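Local coordinates for protein pyridoxal 5'-phosphate synthase subunit PdxT (Thermus thermophilus, PDB 2YWD) that probably hydrolyses glutamine to glutamate and ammonia, the ammonia being channelled to the partner subunit PdxS for pyridoxal 5'-phosphate synthesis, at residues A[42-47]-A[180-185]; A[132-137]-A[174-179]; A[139-144]-A[168-173]. All coordinates share one frame; numbering follows the deposited sequence.

Contact 1 of 3, residues A[42-47]-A[180-185]; sequences ALIVPG and RLHRYF
The ring of Phe185 meets strand 42-45 through two neighbouring atoms, CE2 and CZ, while the ring of His182, one helical turn earlier, brings only CD2. In both cases the approach is oblique. Ala42 CB packs against both phenyl atoms, 3.6 Å from Phe185 CE2, and Ile44 CG1 adds a second contact to CE2 at 3.8 Å, so the ring corner is received by two side chains that leave the strand on the same side. CZ also lies 3.8 Å from Leu43 O. CB of Phe185 points toward the strand, and chi1 of 172° sets CG anti to the backbone N, which starts the ring off on that side. Ile44 also serves the second ring. A chi2 of 178° sets CD1 anti to CA and extends it to 3.8 Å from His182 CD2, the two side chains crossing at about a right angle. The imidazole NE2 is hydrogen-bonded to His17 ND1, and the nearest side-chain atoms of His182 and Glu174, a predicted charge-relay residue, are about 4 Å apart.

This is a worked case of a helix laid on a sheet in an alpha/beta fold, the axes of the two short segments 10.9 Å apart at 138°. Helix 14-22 borders Ile44 through His17 and Leu21. Strand 42-45 runs between strands 5-8 and 76-80, and Phe185 continues onto the latter, touching Ala76 and the ring of Phe78.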
loop_
_atom_site.group_PDB
_atom_site.type_symbol
_atom_site.label_atom_id
_atom_site.label_comp_id
_atom_site.label_asym_id
_atom_site.label_seq_id
_atom_site.Cartn_x
_atom_site.Cartn_y
_atom_site.Cartn_z
ATOM N N ALA A 42 -11.389 -0.393 5.773
ATOM C CA ALA A 42 -10.212 -0.252 4.923
ATOM C C ALA A 42 -9.125 0.578 5.588
ATOM O O ALA A 42 -9.409 1.546 6.294
ATOM C CB ALA A 42 -10.606 0.389 3.594
ATOM N N LEU A 43 -7.877 0.191 5.348
ATOM C CA LEU A 43 -6.731 0.897 5.900
ATOM C C LEU A 43 -5.666 1.079 4.824
ATOM O O LEU A 43 -5.279 0.123 4.158
ATOM C CB LEU A 43 -6.125 0.116 7.069
ATOM C CG LEU A 43 -4.835 0.702 7.653
ATOM C CD1 LEU A 43 -5.140 2.019 8.351
ATOM C CD2 LEU A 43 -4.219 -0.287 8.642
ATOM N N ILE A 44 -5.207 2.312 4.652
ATOM C CA ILE A 44 -4.162 2.594 3.679
ATOM C C ILE A 44 -2.858 2.821 4.429
ATOM O O ILE A 44 -2.826 3.565 5.405
ATOM C CB ILE A 44 -4.461 3.867 2.864
ATOM C CG1 ILE A 44 -5.717 3.662 2.014
ATOM C CG2 ILE A 44 -3.256 4.215 1.984
ATOM C CD1 ILE A 44 -6.119 4.888 1.213
ATOM N N VAL A 45 -1.797 2.155 3.987
ATOM C CA VAL A 45 -0.478 2.320 4.584
ATOM C C VAL A 45 0.235 3.144 3.515
ATOM O O VAL A 45 0.517 2.651 2.420
ATOM C CB VAL A 45 0.208 0.956 4.808
ATOM C CG1 VAL A 45 1.558 1.155 5.482
ATOM C CG2 VAL A 45 -0.684 0.074 5.679
ATOM N N PRO A 46 0.532 4.417 3.823
ATOM C CA PRO A 46 1.185 5.390 2.941
ATOM C C PRO A 46 2.642 5.211 2.568
ATOM O O PRO A 46 3.334 4.327 3.064
ATOM C CB PRO A 46 0.977 6.695 3.688
ATOM C CG PRO A 46 1.241 6.266 5.098
ATOM C CD PRO A 46 0.454 4.954 5.200
ATOM N N GLY A 47 3.091 6.084 1.674
ATOM C CA GLY A 47 4.482 6.073 1.274
ATOM C C GLY A 47 5.201 6.704 2.450
ATOM O O GLY A 47 4.570 7.355 3.291
ATOM N N ARG A 180 -9.487 7.284 -8.990
ATOM C CA ARG A 180 -9.988 5.991 -9.441
ATOM C C ARG A 180 -9.341 4.751 -8.832
ATOM O O ARG A 180 -10.010 3.731 -8.664
ATOM C CB ARG A 180 -9.927 5.910 -10.965
ATOM C CG ARG A 180 -10.958 6.797 -11.658
ATOM C CD ARG A 180 -10.855 6.621 -13.155
ATOM N NE ARG A 180 -9.517 6.973 -13.609
ATOM C CZ ARG A 180 -8.898 6.395 -14.629
ATOM N NH1 ARG A 180 -9.497 5.425 -15.313
ATOM N NH2 ARG A 180 -7.678 6.789 -14.964
ATOM N N LEU A 181 -8.050 4.813 -8.517
ATOM C CA LEU A 181 -7.412 3.653 -7.911
ATOM C C LEU A 181 -7.866 3.554 -6.453
ATOM O O LEU A 181 -8.034 2.456 -5.920
ATOM C CB LEU A 181 -5.882 3.751 -8.009
ATOM C CG LEU A 181 -5.094 2.514 -7.555
ATOM C CD1 LEU A 181 -5.728 1.233 -8.114
ATOM C CD2 LEU A 181 -3.636 2.643 -8.019
ATOM N N HIS A 182 -8.079 4.700 -5.810
ATOM C CA HIS A 182 -8.552 4.694 -4.429
ATOM C C HIS A 182 -9.976 4.143 -4.385
ATOM O O HIS A 182 -10.324 3.367 -3.493
ATOM C CB HIS A 182 -8.529 6.105 -3.831
ATOM C CG HIS A 182 -7.170 6.555 -3.393
ATOM N ND1 HIS A 182 -6.186 6.932 -4.281
ATOM C CD2 HIS A 182 -6.629 6.678 -2.157
ATOM C CE1 HIS A 182 -5.098 7.270 -3.612
ATOM N NE2 HIS A 182 -5.340 7.125 -2.322
ATOM N N ARG A 183 -10.800 4.543 -5.349
ATOM C CA ARG A 183 -12.181 4.058 -5.399
ATOM C C ARG A 183 -12.182 2.548 -5.642
ATOM O O ARG A 183 -12.975 1.812 -5.050
ATOM C CB ARG A 183 -12.970 4.778 -6.504
ATOM C CG ARG A 183 -14.385 4.225 -6.731
ATOM C CD ARG A 183 -15.233 4.287 -5.464
ATOM N NE ARG A 183 -15.680 5.642 -5.152
ATOM C CZ ARG A 183 -16.266 5.991 -4.009
ATOM N NH1 ARG A 183 -16.469 5.084 -3.062
ATOM N NH2 ARG A 183 -16.670 7.239 -3.821
ATOM N N TYR A 184 -11.288 2.089 -6.515
ATOM C CA TYR A 184 -11.170 0.662 -6.814
ATOM C C TYR A 184 -10.929 -0.081 -5.497
ATOM O O TYR A 184 -11.526 -1.131 -5.237
ATOM C CB TYR A 184 -9.995 0.425 -7.769
ATOM C CG TYR A 184 -9.667 -1.031 -8.014
ATOM C CD1 TYR A 184 -10.427 -1.802 -8.895
ATOM C CD2 TYR A 184 -8.608 -1.645 -7.349
ATOM C CE1 TYR A 184 -10.137 -3.154 -9.106
ATOM C CE2 TYR A 184 -8.313 -2.989 -7.548
ATOM C CZ TYR A 184 -9.079 -3.738 -8.428
ATOM O OH TYR A 184 -8.787 -5.071 -8.626
ATOM N N PHE A 185 -10.051 0.477 -4.668
ATOM C CA PHE A 185 -9.732 -0.115 -3.372
ATOM C C PHE A 185 -10.939 -0.115 -2.433
ATOM O O PHE A 185 -11.238 -1.129 -1.792
ATOM C CB PHE A 185 -8.563 0.637 -2.715
ATOM C CG PHE A 185 -8.292 0.213 -1.292
ATOM C CD1 PHE A 185 -8.060 -1.125 -0.981
ATOM C CD2 PHE A 185 -8.285 1.151 -0.263
ATOM C CE1 PHE A 185 -7.827 -1.525 0.338
ATOM C CE2 PHE A 185 -8.053 0.763 1.061
ATOM C CZ PHE A 185 -7.823 -0.578 1.360
#

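Contact 2 of 3, residues A[132-137]-A[174-179]; sequences HGVFIR and ELTEDP
Val134 and Leu175 are set roughly perpendicular, with Val134 CG1 3.9 Å from Leu175 CD1. The same CD1 meets the tip of Ile136, whose CD1 lies 3.7 Å away and whose side chain is again turned roughly crosswise to the leucine. Leu175 thus bridges two alternate residues on one side of strand 129-136. Val134 and Thr176 are arranged differently: they run alongside one another, pointing opposite ways, bringing Val134 CG2 to 3.9 Å from Thr176 CG2. Thr176 CG2 also approaches His132 O at 3.5 Å and stands at the edge of the His132 ring, near its plane.

Thr176 divides its two branches between separate tasks. CG2 is anti to the carbonyl carbon and packs on the strand, whereas OG1 turns to its own loop, accepting from Asp178 N (3.2 Å, 146° at the hydrogen) in an ST turn and bonding to Pro173 O. An alanine here would probably leave Asp178 N and Pro173 O without this partner and open a gap beside Val134 CG2.

A water joins the segments farther along, accepting from His132 N at 2.9 Å and donating to Asp178 OD2 at 2.8 Å; Asp178 also caps a backbone N where helix 180-189 begins. The chemistry is therefore methyl packing toward Ile136, a predicted glutamine-binding residue, and a water bridge at the His132 end, while Thr176 spends its direct hydrogen bonds on its own loop.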
loop_
_atom_site.group_PDB
_atom_site.type_symbol
_atom_site.label_atom_id
_atom_site.label_comp_id
_atom_site.label_asym_id
_atom_site.label_seq_id
_atom_site.Cartn_x
_atom_site.Cartn_y
_atom_site.Cartn_z
ATOM N N HIS A 132 -1.945 7.372 -14.352
ATOM C CA HIS A 132 -0.631 8.006 -14.294
ATOM C C HIS A 132 0.152 7.541 -13.069
ATOM O O HIS A 132 -0.215 7.850 -11.935
ATOM C CB HIS A 132 -0.784 9.529 -14.256
ATOM C CG HIS A 132 0.514 10.267 -14.372
ATOM N ND1 HIS A 132 1.316 10.190 -15.490
ATOM C CD2 HIS A 132 1.153 11.087 -13.505
ATOM C CE1 HIS A 132 2.394 10.931 -15.307
ATOM N NE2 HIS A 132 2.320 11.486 -14.111
ATOM N N GLY A 133 1.239 6.811 -13.308
ATOM C CA GLY A 133 2.051 6.300 -12.216
ATOM C C GLY A 133 3.227 7.181 -11.828
ATOM O O GLY A 133 4.087 7.485 -12.654
ATOM N N VAL A 134 3.257 7.589 -10.563
ATOM C CA VAL A 134 4.327 8.427 -10.036
ATOM C C VAL A 134 5.240 7.565 -9.172
ATOM O O VAL A 134 4.819 7.032 -8.143
ATOM C CB VAL A 134 3.754 9.591 -9.193
ATOM C CG1 VAL A 134 4.893 10.409 -8.582
ATOM C CG2 VAL A 134 2.876 10.489 -10.075
ATOM N N PHE A 135 6.492 7.430 -9.608
ATOM C CA PHE A 135 7.490 6.615 -8.917
ATOM C C PHE A 135 8.599 7.460 -8.268
ATOM O O PHE A 135 9.193 8.325 -8.913
ATOM C CB PHE A 135 8.131 5.634 -9.910
ATOM C CG PHE A 135 7.164 4.652 -10.527
ATOM C CD1 PHE A 135 7.095 3.338 -10.065
ATOM C CD2 PHE A 135 6.347 5.032 -11.592
ATOM C CE1 PHE A 135 6.231 2.414 -10.659
ATOM C CE2 PHE A 135 5.477 4.116 -12.193
ATOM C CZ PHE A 135 5.421 2.802 -11.725
ATOM N N ILE A 136 8.873 7.195 -6.992
ATOM C CA ILE A 136 9.919 7.910 -6.253
ATOM C C ILE A 136 10.709 6.898 -5.416
ATOM O O ILE A 136 10.183 6.345 -4.453
ATOM C CB ILE A 136 9.297 8.982 -5.327
ATOM C CG1 ILE A 136 8.550 10.020 -6.177
ATOM C CG2 ILE A 136 10.379 9.652 -4.494
ATOM C CD1 ILE A 136 7.785 11.057 -5.370
ATOM N N ARG A 137 11.968 6.658 -5.784
ATOM C CA ARG A 137 12.805 5.678 -5.080
ATOM C C ARG A 137 11.998 4.385 -4.973
ATOM O O ARG A 137 12.082 3.654 -3.989
ATOM C CB ARG A 137 13.164 6.181 -3.676
ATOM C CG ARG A 137 14.080 7.399 -3.653
ATOM C CD ARG A 137 14.580 7.676 -2.241
ATOM N NE ARG A 137 13.472 7.869 -1.312
ATOM C CZ ARG A 137 12.781 8.999 -1.191
ATOM N NH1 ARG A 137 13.087 10.054 -1.936
ATOM N NH2 ARG A 137 11.770 9.066 -0.336
ATOM N N GLU A 174 -1.701 8.625 -4.853
ATOM C CA GLU A 174 -2.084 9.809 -4.087
ATOM C C GLU A 174 -1.312 11.048 -4.533
ATOM O O GLU A 174 -1.599 12.160 -4.081
ATOM C CB GLU A 174 -1.868 9.583 -2.583
ATOM C CG GLU A 174 -0.414 9.697 -2.119
ATOM C CD GLU A 174 0.431 8.475 -2.431
ATOM O OE1 GLU A 174 -0.035 7.581 -3.173
ATOM O OE2 GLU A 174 1.575 8.410 -1.927
ATOM N N LEU A 175 -0.326 10.864 -5.405
ATOM C CA LEU A 175 0.444 12.000 -5.897
ATOM C C LEU A 175 -0.111 12.504 -7.220
ATOM O O LEU A 175 0.552 13.247 -7.953
ATOM C CB LEU A 175 1.928 11.643 -6.026
ATOM C CG LEU A 175 2.630 11.507 -4.669
ATOM C CD1 LEU A 175 4.123 11.297 -4.874
ATOM C CD2 LEU A 175 2.383 12.769 -3.837
ATOM N N THR A 176 -1.338 12.087 -7.514
ATOM C CA THR A 176 -2.055 12.511 -8.710
ATOM C C THR A 176 -3.410 12.954 -8.172
ATOM O O THR A 176 -3.715 12.729 -7.001
ATOM C CB THR A 176 -2.302 11.351 -9.705
ATOM O OG1 THR A 176 -3.321 10.483 -9.186
ATOM C CG2 THR A 176 -1.026 10.550 -9.932
ATOM N N GLU A 177 -4.224 13.581 -9.013
ATOM C CA GLU A 177 -5.543 14.006 -8.568
ATOM C C GLU A 177 -6.607 13.005 -9.015
ATOM O O GLU A 177 -7.802 13.232 -8.834
ATOM C CB GLU A 177 -5.860 15.404 -9.104
ATOM C CG GLU A 177 -4.918 16.472 -8.573
ATOM C CD GLU A 177 -5.488 17.866 -8.708
ATOM O OE1 GLU A 177 -6.591 18.106 -8.171
ATOM O OE2 GLU A 177 -4.837 18.721 -9.345
ATOM N N ASP A 178 -6.152 11.892 -9.582
ATOM C CA ASP A 178 -7.026 10.824 -10.068
ATOM C C ASP A 178 -7.362 9.903 -8.890
ATOM O O ASP A 178 -6.486 9.219 -8.368
ATOM C CB ASP A 178 -6.293 10.032 -11.156
ATOM C CG ASP A 178 -7.190 9.042 -11.873
ATOM O OD1 ASP A 178 -8.220 8.633 -11.298
ATOM O OD2 ASP A 178 -6.850 8.658 -13.012
ATOM N N PRO A 179 -8.639 9.868 -8.462
ATOM C CA PRO A 179 -9.042 9.022 -7.336
ATOM C C PRO A 179 -9.554 7.633 -7.710
ATOM O O PRO A 179 -9.993 6.883 -6.842
ATOM C CB PRO A 179 -10.127 9.859 -6.675
ATOM C CG PRO A 179 -10.862 10.378 -7.874
ATOM C CD PRO A 179 -9.739 10.780 -8.840
HETATM O O HOH W 1 -4.280 9.100 -13.940
#

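Contact 3 of 3, residues A[139-144]-A[168-173]; sequences PVFRRL and ASSFHP
Phe141 reaches across to Ala168 and Ser170 in the class I glutamine amidotransferase fold, where strand 140-144, at the margin of a small three-stranded sheet, meets the end of strand 166-169 in the large one. From CB, which points toward segment 168-173, the side chain runs to CG, anti to the carbonyl carbon (chi1 -74°), and contact is made at the far end of the ring. CE2 lies 4.0 Å from Ser170 N, and in this region the carbonyl carbon of Ser169 sits at the ring edge, near its plane. CZ, the tip, comes to 4.0 Å from Ala168 O and 4.1 Å from Ala168 CB, the apolar part of the pairing. Val107 of strand 103-108 touches the same phenyl. Farther along the strand, Arg142 and Arg143 both face Trp106 in a classic beta bulge.

Pro139 supplies the second half of the contact. Its CG packs 3.9 Å from Ser170 CB, and its carbonyl oxygen is tighter still, with Pro139 O 3.4 Å from Ser170 CB. A chi1 of 50° brings the Ser170 hydroxyl to a water (2.7 Å from Ser170 OG) that bridges to Pro139 O, to which it donates at 2.9 Å. The buried polar atoms are thus linked without a direct bond.

The segment then turns to His172, a predicted charge-relay residue that touches Cys81, the predicted nucleophile. Within this turn Ser169 CB lies over one face of the Phe171 ring, offset toward the rim, and Ser169 OG donates to Phe171 O at 2.9 Å, meeting the carbonyl at 146° and somewhat off its plane.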
loop_
_atom_site.group_PDB
_atom_site.type_symbol
_atom_site.label_atom_id
_atom_site.label_comp_id
_atom_site.label_asym_id
_atom_site.label_seq_id
_atom_site.Cartn_x
_atom_site.Cartn_y
_atom_site.Cartn_z
ATOM N N PRO A 139 10.190 0.770 -4.979
ATOM C CA PRO A 139 10.647 -0.582 -4.662
ATOM C C PRO A 139 10.278 -1.454 -5.861
ATOM O O PRO A 139 9.485 -1.045 -6.716
ATOM C CB PRO A 139 9.836 -0.935 -3.421
ATOM C CG PRO A 139 8.529 -0.250 -3.690
ATOM C CD PRO A 139 8.983 1.110 -4.202
ATOM N N VAL A 140 10.842 -2.650 -5.922
ATOM C CA VAL A 140 10.561 -3.554 -7.022
ATOM C C VAL A 140 9.981 -4.866 -6.513
ATOM O O VAL A 140 10.458 -5.427 -5.527
ATOM C CB VAL A 140 11.852 -3.836 -7.829
ATOM C CG1 VAL A 140 11.608 -4.921 -8.883
ATOM C CG2 VAL A 140 12.330 -2.544 -8.493
ATOM N N PHE A 141 8.927 -5.333 -7.172
ATOM C CA PHE A 141 8.309 -6.603 -6.815
ATOM C C PHE A 141 9.146 -7.657 -7.539
ATOM O O PHE A 141 8.989 -7.850 -8.743
ATOM C CB PHE A 141 6.865 -6.651 -7.322
ATOM C CG PHE A 141 5.910 -5.800 -6.532
ATOM C CD1 PHE A 141 5.505 -6.188 -5.258
ATOM C CD2 PHE A 141 5.394 -4.624 -7.071
ATOM C CE1 PHE A 141 4.595 -5.419 -4.530
ATOM C CE2 PHE A 141 4.483 -3.846 -6.351
ATOM C CZ PHE A 141 4.084 -4.245 -5.080
ATOM N N ARG A 142 10.034 -8.330 -6.811
ATOM C CA ARG A 142 10.905 -9.334 -7.420
ATOM C C ARG A 142 10.223 -10.665 -7.728
ATOM O O ARG A 142 10.399 -11.219 -8.820
ATOM C CB ARG A 142 12.136 -9.565 -6.536
ATOM C CG ARG A 142 13.086 -8.366 -6.462
ATOM C CD ARG A 142 13.670 -8.029 -7.833
ATOM N NE ARG A 142 14.763 -7.063 -7.734
ATOM C CZ ARG A 142 15.449 -6.592 -8.771
ATOM N NH1 ARG A 142 15.157 -6.994 -10.005
ATOM N NH2 ARG A 142 16.433 -5.721 -8.574
ATOM N N ARG A 143 9.461 -11.187 -6.775
ATOM C CA ARG A 143 8.748 -12.446 -6.987
ATOM C C ARG A 143 7.363 -12.352 -6.375
ATOM O O ARG A 143 7.166 -11.647 -5.384
ATOM C CB ARG A 143 9.493 -13.622 -6.354
ATOM C CG ARG A 143 10.934 -13.769 -6.805
ATOM C CD ARG A 143 11.432 -15.192 -6.604
ATOM N NE ARG A 143 11.184 -15.688 -5.254
ATOM C CZ ARG A 143 11.502 -16.912 -4.842
ATOM N NH1 ARG A 143 12.087 -17.763 -5.676
ATOM N NH2 ARG A 143 11.236 -17.288 -3.597
ATOM N N LEU A 144 6.408 -13.064 -6.966
ATOM C CA LEU A 144 5.033 -13.060 -6.478
ATOM C C LEU A 144 4.513 -14.481 -6.300
ATOM O O LEU A 144 4.789 -15.355 -7.119
ATOM C CB LEU A 144 4.129 -12.311 -7.462
ATOM C CG LEU A 144 4.511 -10.861 -7.774
ATOM C CD1 LEU A 144 3.549 -10.288 -8.807
ATOM C CD2 LEU A 144 4.480 -10.033 -6.495
ATOM N N ALA A 168 -1.425 -3.563 -3.322
ATOM C CA ALA A 168 -0.129 -2.913 -3.149
ATOM C C ALA A 168 0.413 -2.329 -4.446
ATOM O O ALA A 168 0.304 -2.942 -5.504
ATOM C CB ALA A 168 0.873 -3.901 -2.565
ATOM N N SER A 169 1.001 -1.139 -4.356
ATOM C CA SER A 169 1.576 -0.479 -5.526
ATOM C C SER A 169 2.972 0.048 -5.212
ATOM O O SER A 169 3.265 0.415 -4.076
ATOM C CB SER A 169 0.689 0.688 -5.980
ATOM O OG SER A 169 0.635 1.711 -5.000
ATOM N N SER A 170 3.840 0.080 -6.217
ATOM C CA SER A 170 5.182 0.602 -6.000
ATOM C C SER A 170 5.184 2.092 -6.342
ATOM O O SER A 170 6.170 2.795 -6.095
ATOM C CB SER A 170 6.204 -0.149 -6.859
ATOM O OG SER A 170 5.784 -0.224 -8.206
ATOM N N PHE A 171 4.065 2.562 -6.900
ATOM C CA PHE A 171 3.899 3.968 -7.272
ATOM C C PHE A 171 2.924 4.690 -6.336
ATOM O O PHE A 171 2.261 4.062 -5.511
ATOM C CB PHE A 171 3.426 4.086 -8.726
ATOM C CG PHE A 171 2.139 3.368 -9.011
ATOM C CD1 PHE A 171 0.919 4.018 -8.874
ATOM C CD2 PHE A 171 2.149 2.037 -9.426
ATOM C CE1 PHE A 171 -0.277 3.358 -9.145
ATOM C CE2 PHE A 171 0.959 1.364 -9.703
ATOM C CZ PHE A 171 -0.257 2.027 -9.562
ATOM N N HIS A 172 2.835 6.011 -6.482
ATOM C CA HIS A 172 1.995 6.844 -5.625
ATOM C C HIS A 172 0.728 7.389 -6.278
ATOM O O HIS A 172 0.741 8.477 -6.860
ATOM C CB HIS A 172 2.815 8.032 -5.117
ATOM C CG HIS A 172 4.004 7.647 -4.296
ATOM N ND1 HIS A 172 3.949 7.513 -2.926
ATOM C CD2 HIS A 172 5.283 7.377 -4.650
ATOM C CE1 HIS A 172 5.145 7.181 -2.470
ATOM N NE2 HIS A 172 5.973 7.092 -3.496
ATOM N N PRO A 173 -0.387 6.656 -6.177
ATOM C CA PRO A 173 -1.616 7.167 -6.793
ATOM C C PRO A 173 -2.079 8.455 -6.118
ATOM O O PRO A 173 -2.756 9.281 -6.735
ATOM C CB PRO A 173 -2.605 6.022 -6.591
ATOM C CG PRO A 173 -2.136 5.398 -5.307
ATOM C CD PRO A 173 -0.630 5.373 -5.496
HETATM O O HOH W 2 8.015 -1.425 -9.173
#

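Followed from the N terminus, the chain first lays down segment 42-47, then 132-137 and 139-144, and afterwards returns through 168-173, 174-179 and 180-185. The partners are taken up in reverse order, so contact 3 closes the shortest loop, contact 2 encloses it, and contact 1 encloses both; none cross. Contact 3 ties the small three-stranded sheet to the large one, contact 2 fastens the two-stranded antiparallel sheet to the loop before the last helix, and contact 1 lays that helix on the large sheet. They also touch directly: Val134 O and His172 N form a probable hydrogen bond, while Leu181 packs on Phe171 and Pro173.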